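Local coordinates for putative pyridoxal phosphate-dependent transferase (Clostridium difficile, PDB 4DQ6), which binds pyridoxal-5'-phosphate covalently and belongs to the class I and II aminotransferase family of pyridoxal phosphate-dependent proteins, at residues A[204-207]-A[208-211]; A[235-239]-A[240-244]; A[280-283]-A[284-288]. All coordinates share one frame; numbering follows the deposited sequence. Where two conformers were deposited one is given.

Contacts 1 and 2 are buried and meet at pyridoxal-5'-phosphate. Contact 3 lies farther out and is only partly buried. Contact 1 is a turn in the loop after strand 199-203, and contact 2 is the short helix 237-240 with its exit. Asp208 OD2 accepts a probable hydrogen bond from Thr239 OG1, so these two touch directly. Contact 3 is the last part of helix 275-287 and packs on Pro236 and Phe240 of contact 2. The chemistry changes with place. Contact 1 combines a histidine, turn bonds and waters, contact 2 a covalent lysine and apolar packing, and contact 3 regular helix bonds with a polar pair bridged by water, its Asn286 exposed.

Contact 1 of 3, residues A[204-207]-A[208-211]; sequences EIHS and DIIL. With PLP (pyridoxal-5'-phosphate), chain C.
The carbonyl O of His206 accepts a hydrogen bond from Ile209 N at 3.0 Å. This bond closes a type I beta turn from His206 to Ile209. A preceding type I turn, Glu204 to Ser207, overlaps it. Water 1 links the two turns, donating to Ile205 O and accepting from Asp208 N.

The His206 side chain runs from this bend to the ligand. CB carries CG beside the backbone N (chi1 -59°), and a chi2 of -90° turns the NE2 edge to the ligand. His206 ND1 lies 4.4 Å from Ile209 CD1, which sits obliquely to the ring. His206 CD2 looks toward the methyl carbon C2A of pyridoxal-5'-phosphate, 3.9 Å off and in the ring plane. His206 CE1 is 3.5 Å from PLP O3. His206 NE2, at the tip, makes a hydrogen bond of 2.7 Å with PLP O3, near the plane of the imidazole. Either atom could be the donor.

Ile205 takes the ligand from another direction. Its CG2 lies 3.5 Å from PLP C2 and its CD1 3.7 Å from PLP C5A. Both carbons sit beneath the same face of the pyridine ring.

Beyond the turn, Ile210 folds back over the peptide, and its CG1 comes within 3.2 Å of Ser207 O. The Asp208 carboxylate is held from outside: OD1 by Trp79 and OD2 by Thr239. Water 2 bonds to Ser207 OG, with a weak second bond to Asp208 OD1. The loop follows a strand of the central mixed sheet and forms part of the pyridoxal-5'-phosphate pocket of this aminotransferase-type fold.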
ATOM      1  N   GLU A 204      16.574  -9.249  -2.331  1.00 12.40           N
ATOM      2  CA  GLU A 204      17.249  -9.379  -3.579  1.00 13.03           C
ATOM      3  C   GLU A 204      16.661  -8.332  -4.507  1.00 11.95           C
ATOM      4  O   GLU A 204      16.586  -8.519  -5.779  1.00 12.23           O
ATOM      5  CB  GLU A 204      17.209 -10.838  -4.091  1.00 14.19           C
ATOM      6  CG  GLU A 204      17.844 -11.819  -3.133  1.00 15.23           C
ATOM      7  CD  GLU A 204      18.026 -13.222  -3.655  1.00 15.41           C
ATOM      8  OE1 GLU A 204      17.734 -13.506  -4.834  1.00 16.99           O
ATOM      9  OE2 GLU A 204      18.572 -14.049  -2.853  1.00 16.71           O
ATOM     10  N   ILE A 205      16.299  -7.201  -3.904  1.00 12.08           N
ATOM     11  CA  ILE A 205      15.622  -6.200  -4.722  1.00 12.17           C
ATOM     12  C   ILE A 205      16.557  -5.705  -5.853  1.00 13.14           C
ATOM     13  O   ILE A 205      16.070  -5.321  -6.943  1.00 12.41           O
ATOM     14  CB  ILE A 205      15.061  -5.039  -3.924  1.00 12.79           C
ATOM     15  CG1 ILE A 205      14.047  -4.213  -4.788  1.00 13.40           C
ATOM     16  CG2 ILE A 205      16.168  -4.154  -3.435  1.00 13.07           C
ATOM     17  CD1 ILE A 205      13.303  -3.140  -4.000  1.00 14.09           C
ATOM     18  N   HIS A 206      17.866  -5.679  -5.677  1.00 11.48           N
ATOM     19  CA  HIS A 206      18.772  -5.187  -6.761  1.00 12.04           C
ATOM     20  C   HIS A 206      19.204  -6.277  -7.727  1.00 11.88           C
ATOM     21  O   HIS A 206      20.175  -6.108  -8.480  1.00 12.77           O
ATOM     22  CB  HIS A 206      20.024  -4.524  -6.189  1.00 12.51           C
ATOM     23  CG  HIS A 206      19.772  -3.347  -5.294  1.00 12.95           C
ATOM     24  ND1 HIS A 206      19.703  -2.046  -5.793  1.00 13.85           N
ATOM     25  CD2 HIS A 206      19.505  -3.271  -3.935  1.00 13.19           C
ATOM     26  CE1 HIS A 206      19.448  -1.215  -4.771  1.00 14.10           C
ATOM     27  NE2 HIS A 206      19.300  -1.959  -3.626  1.00 14.63           N
ATOM     28  N   SER A 207      18.466  -7.375  -7.788  1.00 11.46           N
ATOM     29  CA  SER A 207      18.893  -8.626  -8.433  1.00 12.38           C
ATOM     30  C   SER A 207      19.062  -8.493  -9.950  1.00 12.56           C
ATOM     31  O   SER A 207      19.812  -9.234 -10.570  1.00 13.47           O
ATOM     32  CB  SER A 207      17.872  -9.738  -8.171  1.00 12.38           C
ATOM     33  OG  SER A 207      16.571  -9.345  -8.600  1.00 13.53           O
ATOM     34  N   ASP A 208      18.464  -7.466 -10.547  1.00 12.45           N
ATOM     35  CA  ASP A 208      18.587  -7.260 -11.999  1.00 12.62           C
ATOM     36  C   ASP A 208      19.658  -6.262 -12.369  1.00 12.41           C
ATOM     37  O   ASP A 208      19.929  -6.062 -13.572  1.00 13.57           O
ATOM     38  CB  ASP A 208      17.255  -6.785 -12.623  1.00 12.77           C
ATOM     39  CG  ASP A 208      16.064  -7.724 -12.331  1.00 13.73           C
ATOM     40  OD1 ASP A 208      16.201  -8.926 -12.518  1.00 14.17           O
ATOM     41  OD2 ASP A 208      14.943  -7.235 -11.985  1.00 14.56           O
ATOM     42  N   ILE A 209      20.140  -5.521 -11.389  1.00 12.34           N
ATOM     43  CA  ILE A 209      21.106  -4.462 -11.639  1.00 13.21           C
ATOM     44  C   ILE A 209      22.502  -5.007 -11.401  1.00 12.53           C
ATOM     45  O   ILE A 209      23.087  -4.870 -10.315  1.00 12.55           O
ATOM     46  CB  ILE A 209      20.789  -3.191 -10.830  1.00 13.61           C
ATOM     47  CG1 ILE A 209      19.323  -2.719 -11.143  1.00 13.92           C
ATOM     48  CG2 ILE A 209      21.804  -2.096 -11.188  1.00 12.77           C
ATOM     49  CD1 ILE A 209      18.854  -1.684 -10.135  1.00 15.84           C
ATOM     50  N   ILE A 210      22.965  -5.737 -12.385  1.00 13.09           N
ATOM     51  CA  ILE A 210      24.208  -6.484 -12.347  1.00 13.00           C
ATOM     52  C   ILE A 210      25.117  -6.116 -13.474  1.00 13.81           C
ATOM     53  O   ILE A 210      24.658  -6.020 -14.614  1.00 14.27           O
ATOM     54  CB  ILE A 210      23.915  -8.008 -12.409  1.00 13.37           C
ATOM     55  CG1 ILE A 210      22.838  -8.451 -11.401  1.00 13.75           C
ATOM     56  CG2 ILE A 210      25.191  -8.818 -12.245  1.00 14.06           C
ATOM     57  CD1 ILE A 210      23.231  -8.319  -9.915  1.00 13.03           C
ATOM     58  N   LEU A 211      26.371  -5.834 -13.183  1.00 14.77           N
ATOM     59  CA  LEU A 211      27.316  -5.364 -14.192  1.00 16.21           C
ATOM     60  C   LEU A 211      28.005  -6.527 -14.882  1.00 17.25           C
ATOM     61  O   LEU A 211      27.861  -7.723 -14.461  1.00 18.19           O
ATOM     62  CB  LEU A 211      28.322  -4.398 -13.535  1.00 17.10           C
ATOM     63  CG  LEU A 211      27.772  -3.117 -12.932  1.00 19.07           C
ATOM     64  CD1 LEU A 211      28.857  -2.098 -12.652  1.00 18.72           C
ATOM     65  CD2 LEU A 211      26.734  -2.561 -13.884  1.00 20.29           C
TER
HETATM   66  N1  PLP C 401      15.821  -3.201  -0.043  1.00 18.65           N
HETATM   67  C2  PLP C 401      17.003  -2.632  -0.447  1.00 17.65           C
HETATM   68  C2A PLP C 401      18.348  -3.262  -0.246  1.00 17.10           C
HETATM   69  C3  PLP C 401      17.016  -1.355  -1.125  1.00 20.79           C
HETATM   70  O3  PLP C 401      18.156  -0.791  -1.496  1.00 22.34           O
HETATM   71  C4  PLP C 401      15.750  -0.684  -1.374  1.00 20.20           C
HETATM   72  C4A PLP C 401      15.700   0.675  -2.025  1.00 26.28           C
HETATM   73  C5  PLP C 401      14.541  -1.356  -0.924  1.00 21.50           C
HETATM   74  C6  PLP C 401      14.627  -2.600  -0.258  1.00 19.17           C
HETATM   75  C5A PLP C 401      13.230  -0.691  -1.205  1.00 23.90           C
HETATM   76  O4P PLP C 401      12.363  -1.198  -0.246  1.00 31.94           O
HETATM   77  P   PLP C 401      10.794  -0.869  -0.477  1.00 33.76           P
HETATM   78  O1P PLP C 401      10.369  -1.822  -1.539  1.00 22.43           O
HETATM   79  O2P PLP C 401      10.251  -1.132   0.984  1.00 26.52           O
HETATM   80  O3P PLP C 401      10.811   0.601  -0.999  1.00 30.25           O
HETATM   81  O   HOH W   1      17.033  -5.081  -9.578  1.00 13.74           O
HETATM   82  O   HOH W   2      14.591 -10.729 -10.040  1.00 19.84           O

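Contact 2 of 3, residues A[235-239]-A[240-244]; sequences APTKT and FNIAG. With PLP (pyridoxal-5'-phosphate), chain C.
The lysine-bearing helical turn of the pyridoxal-5'-phosphate site holds this contact, in which Pro236 and Thr237 meet Phe240, Ile242 and Ala243. Phe240 N donates to Pro236 O at 3.0 Å. Ile242 N, two residues after Phe240, donates to Thr237 O at 3.1 Å, in the carbonyl plane and on a lone pair. Between them Asn241 leaves the helix with positive phi. Its side-chain OD1 is hydrogen-bonded to Met42 N.

Thr239 and Phe240 lie side by side. A chi1 of -51° swings the Thr239 methyl carbon CG2 away from the backbone N, over one face of the Phe240 ring. It makes a CH-pi contact 3.6 Å from the centroid and 21° off the normal. Thr239 OG1 is hydrogen-bonded to Asp208. Pro236 and Ile242 cross at about a right angle, with Pro236 CG 4.0 Å from Ile242 CD1. Thr237 CB rests 3.7 Å from Ala243 CA.

Lys238 points away from this packing. Its chain bends at chi2 and chi4, and Lys238 NZ is covalently bonded to PLP C4A at 1.3 Å. Tyr65 of the second subunit packs on Lys238. The link is consistent with the lysine imine typical of class I and II aminotransferase relatives.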
ATOM      1  N   ALA A 235      11.440  -7.259  -6.586  1.00 13.05           N
ATOM      2  CA  ALA A 235      10.459  -6.278  -7.021  1.00 12.71           C
ATOM      3  C   ALA A 235      10.917  -5.799  -8.388  1.00 13.00           C
ATOM      4  O   ALA A 235      12.103  -5.883  -8.689  1.00 14.01           O
ATOM      5  CB  ALA A 235      10.417  -5.075  -6.096  1.00 12.04           C
ATOM      6  N   PRO A 236      10.015  -5.227  -9.211  1.00 12.70           N
ATOM      7  CA  PRO A 236      10.413  -4.521 -10.413  1.00 13.17           C
ATOM      8  C   PRO A 236      10.863  -3.095 -10.185  1.00 13.11           C
ATOM      9  O   PRO A 236      11.271  -2.425 -11.139  1.00 12.59           O
ATOM     10  CB  PRO A 236       9.140  -4.537 -11.207  1.00 13.45           C
ATOM     11  CG  PRO A 236       8.060  -4.413 -10.220  1.00 13.20           C
ATOM     12  CD  PRO A 236       8.553  -5.297  -9.101  1.00 12.68           C
ATOM     13  N   THR A 237      10.771  -2.601  -8.951  1.00 12.07           N
ATOM     14  CA  THR A 237      10.826  -1.179  -8.698  1.00 12.47           C
ATOM     15  C   THR A 237      12.211  -0.588  -8.878  1.00 13.78           C
ATOM     16  O   THR A 237      12.342   0.492  -9.424  1.00 14.52           O
ATOM     17  CB  THR A 237      10.277  -0.774  -7.339  1.00 11.97           C
ATOM     18  OG1 THR A 237      10.955  -1.550  -6.374  1.00 13.05           O
ATOM     19  CG2 THR A 237       8.805  -1.061  -7.243  1.00 13.14           C
ATOM     20  N   LYS A 238      13.231  -1.217  -8.337  1.00 12.89           N
ATOM     21  CA  LYS A 238      14.612  -0.697  -8.485  1.00 14.59           C
ATOM     22  C   LYS A 238      15.007  -0.870  -9.956  1.00 13.68           C
ATOM     23  O   LYS A 238      15.566   0.050 -10.550  1.00 14.41           O
ATOM     24  CB  LYS A 238      15.641  -1.409  -7.625  1.00 17.05           C
ATOM     25  CG  LYS A 238      15.511  -1.089  -6.150  1.00 20.76           C
ATOM     26  CD  LYS A 238      16.149   0.270  -5.779  1.00 23.01           C
ATOM     27  CE  LYS A 238      15.540   0.911  -4.519  1.00 26.56           C
ATOM     28  NZ  LYS A 238      16.117   0.488  -3.224  1.00 30.82           N
ATOM     29  N   THR A 239      14.736  -2.037 -10.517  1.00 13.30           N
ATOM     30  CA  THR A 239      15.132  -2.372 -11.919  1.00 12.88           C
ATOM     31  C   THR A 239      14.608  -1.387 -12.938  1.00 13.30           C
ATOM     32  O   THR A 239      15.355  -0.882 -13.804  1.00 13.50           O
ATOM     33  CB  THR A 239      14.668  -3.755 -12.265  1.00 12.93           C
ATOM     34  OG1 THR A 239      15.083  -4.720 -11.263  1.00 13.28           O
ATOM     35  CG2 THR A 239      15.048  -4.174 -13.755  1.00 14.30           C
ATOM     36  N   PHE A 240      13.331  -1.067 -12.761  1.00 12.83           N
ATOM     37  CA  PHE A 240      12.646  -0.332 -13.787  1.00 12.53           C
ATOM     38  C   PHE A 240      12.245   1.062 -13.345  1.00 13.41           C
ATOM     39  O   PHE A 240      11.587   1.764 -14.104  1.00 12.83           O
ATOM     40  CB  PHE A 240      11.405  -1.084 -14.329  1.00 13.09           C
ATOM     41  CG  PHE A 240      11.761  -2.333 -15.048  1.00 13.86           C
ATOM     42  CD1 PHE A 240      12.248  -2.252 -16.314  1.00 14.60           C
ATOM     43  CD2 PHE A 240      11.669  -3.576 -14.437  1.00 14.05           C
ATOM     44  CE1 PHE A 240      12.600  -3.377 -17.037  1.00 15.24           C
ATOM     45  CE2 PHE A 240      12.058  -4.714 -15.131  1.00 15.12           C
ATOM     46  CZ  PHE A 240      12.448  -4.624 -16.460  1.00 15.43           C
ATOM     47  N   ASN A 241      12.683   1.545 -12.205  1.00 13.11           N
ATOM     48  CA  ASN A 241      12.366   2.889 -11.723  1.00 13.68           C
ATOM     49  C   ASN A 241      10.896   3.157 -11.542  1.00 13.02           C
ATOM     50  O   ASN A 241      10.379   4.215 -12.041  1.00 14.41           O
ATOM     51  CB  ASN A 241      12.939   3.947 -12.647  1.00 14.27           C
ATOM     52  CG  ASN A 241      13.083   5.283 -11.974  1.00 15.39           C
ATOM     53  OD1 ASN A 241      13.206   5.399 -10.760  1.00 14.57           O
ATOM     54  ND2 ASN A 241      13.154   6.290 -12.763  1.00 14.69           N
ATOM     55  N   ILE A 242      10.197   2.203 -10.931  1.00 12.63           N
ATOM     56  CA  ILE A 242       8.756   2.341 -10.692  1.00 12.50           C
ATOM     57  C   ILE A 242       8.424   2.171  -9.180  1.00 11.44           C
ATOM     58  O   ILE A 242       7.337   1.740  -8.837  1.00 11.15           O
ATOM     59  CB  ILE A 242       7.917   1.400 -11.605  1.00 12.89           C
ATOM     60  CG1 ILE A 242       8.290  -0.066 -11.455  1.00 13.89           C
ATOM     61  CG2 ILE A 242       8.023   1.889 -13.062  1.00 14.44           C
ATOM     62  CD1 ILE A 242       7.450  -1.028 -12.307  1.00 14.31           C
ATOM     63  N   ALA A 243       9.274   2.729  -8.330  1.00 11.96           N
ATOM     64  CA  ALA A 243       9.042   2.685  -6.837  1.00 13.18           C
ATOM     65  C   ALA A 243       7.749   3.432  -6.501  1.00 13.61           C
ATOM     66  O   ALA A 243       7.053   3.081  -5.554  1.00 14.39           O
ATOM     67  CB  ALA A 243      10.207   3.250  -6.045  1.00 14.28           C
ATOM     68  N   GLY A 244       7.440   4.471  -7.278  1.00 12.93           N
ATOM     69  CA  GLY A 244       6.225   5.251  -7.122  1.00 15.04           C
ATOM     70  C   GLY A 244       4.951   4.489  -7.401  1.00 15.29           C
ATOM     71  O   GLY A 244       3.863   4.958  -7.015  1.00 15.84           O
TER
HETATM   72  N1  PLP C 401      15.821  -3.201  -0.043  1.00 18.65           N
HETATM   73  C2  PLP C 401      17.003  -2.632  -0.447  1.00 17.65           C
HETATM   74  C2A PLP C 401      18.348  -3.262  -0.246  1.00 17.10           C
HETATM   75  C3  PLP C 401      17.016  -1.355  -1.125  1.00 20.79           C
HETATM   76  O3  PLP C 401      18.156  -0.791  -1.496  1.00 22.34           O
HETATM   77  C4  PLP C 401      15.750  -0.684  -1.374  1.00 20.20           C
HETATM   78  C4A PLP C 401      15.700   0.675  -2.025  1.00 26.28           C
HETATM   79  C5  PLP C 401      14.541  -1.356  -0.924  1.00 21.50           C
HETATM   80  C6  PLP C 401      14.627  -2.600  -0.258  1.00 19.17           C
HETATM   81  C5A PLP C 401      13.230  -0.691  -1.205  1.00 23.90           C
HETATM   82  O4P PLP C 401      12.363  -1.198  -0.246  1.00 31.94           O
HETATM   83  P   PLP C 401      10.794  -0.869  -0.477  1.00 33.76           P
HETATM   84  O1P PLP C 401      10.369  -1.822  -1.539  1.00 22.43           O
HETATM   85  O2P PLP C 401      10.251  -1.132   0.984  1.00 26.52           O
HETATM   86  O3P PLP C 401      10.811   0.601  -0.999  1.00 30.25           O

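Contact 3 of 3, residues A[280-283]-A[284-288]; sequences ATEA and SYNNG
Glu282 and Asn286, one helical turn apart, cross at a slant, with the carboxylate and amide planes 68° apart. Asn286 ND2 comes to the aliphatic part of Glu282, 3.5 Å from its CG. The carboxylate and the amide are joined through water 3 instead. The water donates to Glu282 OE2 at 2.8 Å and accepts from Asn286 ND2 at 2.7 Å. A chi1 of 178° turns the Glu282 CG directly away from the backbone N, and the extended chain beyond carries the carboxylate out to the water. Its other oxygen, OE1, is hydrogen-bonded to Ser71 of helix 70-84.

Tyr285 stands on another side of the helix. Its ring passes the carbonyl of Thr281 obliquely, with CD2 3.7 Å from Thr281 O. The Thr281 methyl carbon CG2 is 4.2 Å from Tyr285 CE2. Tyr285 OH is hydrogen-bonded to Tyr249 OH, and the ring meets that of Trp79 at about 35°. Thr281 OG1 is hydrogen-bonded to Ser247 and to Ser277 O.

Thr281 O has two donors. Tyr285 N reaches it at 3.1 Å as the regular helix bond. Ser284 OG adds a bond of 2.9 Å in one of two deposited conformers, so this second bond may not always be present. Both donors approach from the same face of the carbonyl plane.

The backbone bonds run Ser284 to Ala280, Tyr285 to Thr281, Asn286 to Glu282 and Asn287 to Ala283. Gly288 N continues the series to Ser284 O at 2.8 Å. Ser284 and Tyr285 also pack on Pro236 and Phe240 of the lysine-bearing turn. The pattern is that of the closing turns of an alpha helix, here helix 275-287, packed against helices 48-58 and 70-84.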
ATOM      1  N   ALA A 280       1.925  -2.300 -14.837  1.00 15.60           N
ATOM      2  CA  ALA A 280       3.347  -1.951 -15.026  1.00 15.69           C
ATOM      3  C   ALA A 280       4.263  -3.115 -14.705  1.00 16.09           C
ATOM      4  O   ALA A 280       5.308  -3.272 -15.332  1.00 16.47           O
ATOM      5  CB  ALA A 280       3.735  -0.702 -14.254  1.00 16.83           C
ATOM      6  N   THR A 281       3.947  -3.884 -13.664  1.00 15.81           N
ATOM      7  CA  THR A 281       4.808  -4.972 -13.276  1.00 16.74           C
ATOM      8  C   THR A 281       4.860  -6.045 -14.369  1.00 16.01           C
ATOM      9  O   THR A 281       5.915  -6.475 -14.829  1.00 16.89           O
ATOM     10  CB  THR A 281       4.275  -5.579 -11.961  1.00 16.79           C
ATOM     11  OG1 THR A 281       4.370  -4.613 -10.911  1.00 17.79           O
ATOM     12  CG2 THR A 281       5.077  -6.841 -11.577  1.00 16.35           C
ATOM     13  N   GLU A 282       3.696  -6.403 -14.914  1.00 16.94           N
ATOM     14  CA  GLU A 282       3.636  -7.421 -15.934  1.00 17.90           C
ATOM     15  C   GLU A 282       4.302  -6.914 -17.219  1.00 17.65           C
ATOM     16  O   GLU A 282       5.066  -7.629 -17.858  1.00 18.06           O
ATOM     17  CB  GLU A 282       2.200  -7.753 -16.203  1.00 19.53           C
ATOM     18  CG  GLU A 282       2.045  -8.783 -17.287  1.00 20.92           C
ATOM     19  CD  GLU A 282       0.651  -9.351 -17.421  1.00 22.27           C
ATOM     20  OE1 GLU A 282      -0.081  -9.512 -16.415  1.00 22.02           O
ATOM     21  OE2 GLU A 282       0.321  -9.705 -18.573  1.00 23.70           O
ATOM     22  N   ALA A 283       4.078  -5.636 -17.529  1.00 17.65           N
ATOM     23  CA  ALA A 283       4.707  -5.053 -18.710  1.00 17.91           C
ATOM     24  C   ALA A 283       6.242  -4.986 -18.603  1.00 17.33           C
ATOM     25  O   ALA A 283       6.923  -5.206 -19.585  1.00 18.70           O
ATOM     26  CB  ALA A 283       4.158  -3.650 -18.981  1.00 18.12           C
ATOM     27  N   SER A 284       6.733  -4.584 -17.428  1.00 15.88           N
ATOM     28  CA  SER A 284       8.178  -4.484 -17.203  0.50 15.39           C
ATOM     29  C   SER A 284       8.846  -5.848 -17.404  1.00 16.17           C
ATOM     30  O   SER A 284       9.864  -5.966 -18.123  1.00 16.23           O
ATOM     31  CB  SER A 284       8.502  -3.897 -15.826  0.50 14.67           C
ATOM     32  OG  SER A 284       8.254  -4.748 -14.726  0.50 14.43           O
ATOM     33  N   TYR A 285       8.278  -6.898 -16.836  1.00 14.84           N
ATOM     34  CA  TYR A 285       8.949  -8.192 -16.920  1.00 15.16           C
ATOM     35  C   TYR A 285       8.764  -8.826 -18.295  1.00 15.84           C
ATOM     36  O   TYR A 285       9.714  -9.386 -18.867  1.00 17.26           O
ATOM     37  CB  TYR A 285       8.486  -9.117 -15.810  1.00 14.86           C
ATOM     38  CG  TYR A 285       9.047  -8.788 -14.433  1.00 14.08           C
ATOM     39  CD1 TYR A 285      10.342  -8.355 -14.270  1.00 14.23           C
ATOM     40  CD2 TYR A 285       8.275  -8.963 -13.328  1.00 14.44           C
ATOM     41  CE1 TYR A 285      10.850  -8.063 -13.044  1.00 13.76           C
ATOM     42  CE2 TYR A 285       8.812  -8.716 -12.063  1.00 14.59           C
ATOM     43  CZ  TYR A 285      10.094  -8.350 -11.946  1.00 14.16           C
ATOM     44  OH  TYR A 285      10.584  -8.075 -10.681  1.00 14.16           O
ATOM     45  N   ASN A 286       7.573  -8.692 -18.852  1.00 16.48           N
ATOM     46  CA  ASN A 286       7.316  -9.274 -20.161  1.00 17.74           C
ATOM     47  C   ASN A 286       7.988  -8.541 -21.318  1.00 18.57           C
ATOM     48  O   ASN A 286       8.424  -9.205 -22.265  1.00 20.41           O
ATOM     49  CB  ASN A 286       5.835  -9.428 -20.478  1.00 18.83           C
ATOM     50  CG  ASN A 286       5.177 -10.572 -19.688  1.00 19.02           C
ATOM     51  OD1 ASN A 286       5.848 -11.424 -19.176  1.00 19.12           O
ATOM     52  ND2 ASN A 286       3.860 -10.600 -19.673  1.00 20.04           N
ATOM     53  N   ASN A 287       8.111  -7.218 -21.231  1.00 18.02           N
ATOM     54  CA  ASN A 287       8.576  -6.409 -22.408  1.00 19.87           C
ATOM     55  C   ASN A 287       9.790  -5.555 -22.136  1.00 19.38           C
ATOM     56  O   ASN A 287      10.334  -4.983 -23.048  1.00 19.19           O
ATOM     57  CB  ASN A 287       7.460  -5.511 -22.839  1.00 21.34           C
ATOM     58  CG  ASN A 287       6.280  -6.283 -23.306  1.00 24.40           C
ATOM     59  OD1 ASN A 287       5.179  -6.159 -22.735  1.00 30.66           O
ATOM     60  ND2 ASN A 287       6.501  -7.174 -24.224  1.00 22.82           N
ATOM     61  N   GLY A 288      10.224  -5.445 -20.893  1.00 17.88           N
ATOM     62  CA  GLY A 288      11.263  -4.488 -20.495  1.00 17.65           C
ATOM     63  C   GLY A 288      12.700  -4.927 -20.617  1.00 16.64           C
ATOM     64  O   GLY A 288      13.604  -4.139 -20.318  1.00 16.14           O
TER
HETATM   65  O   HOH W   3       1.945  -9.009 -20.688  1.00 32.92           O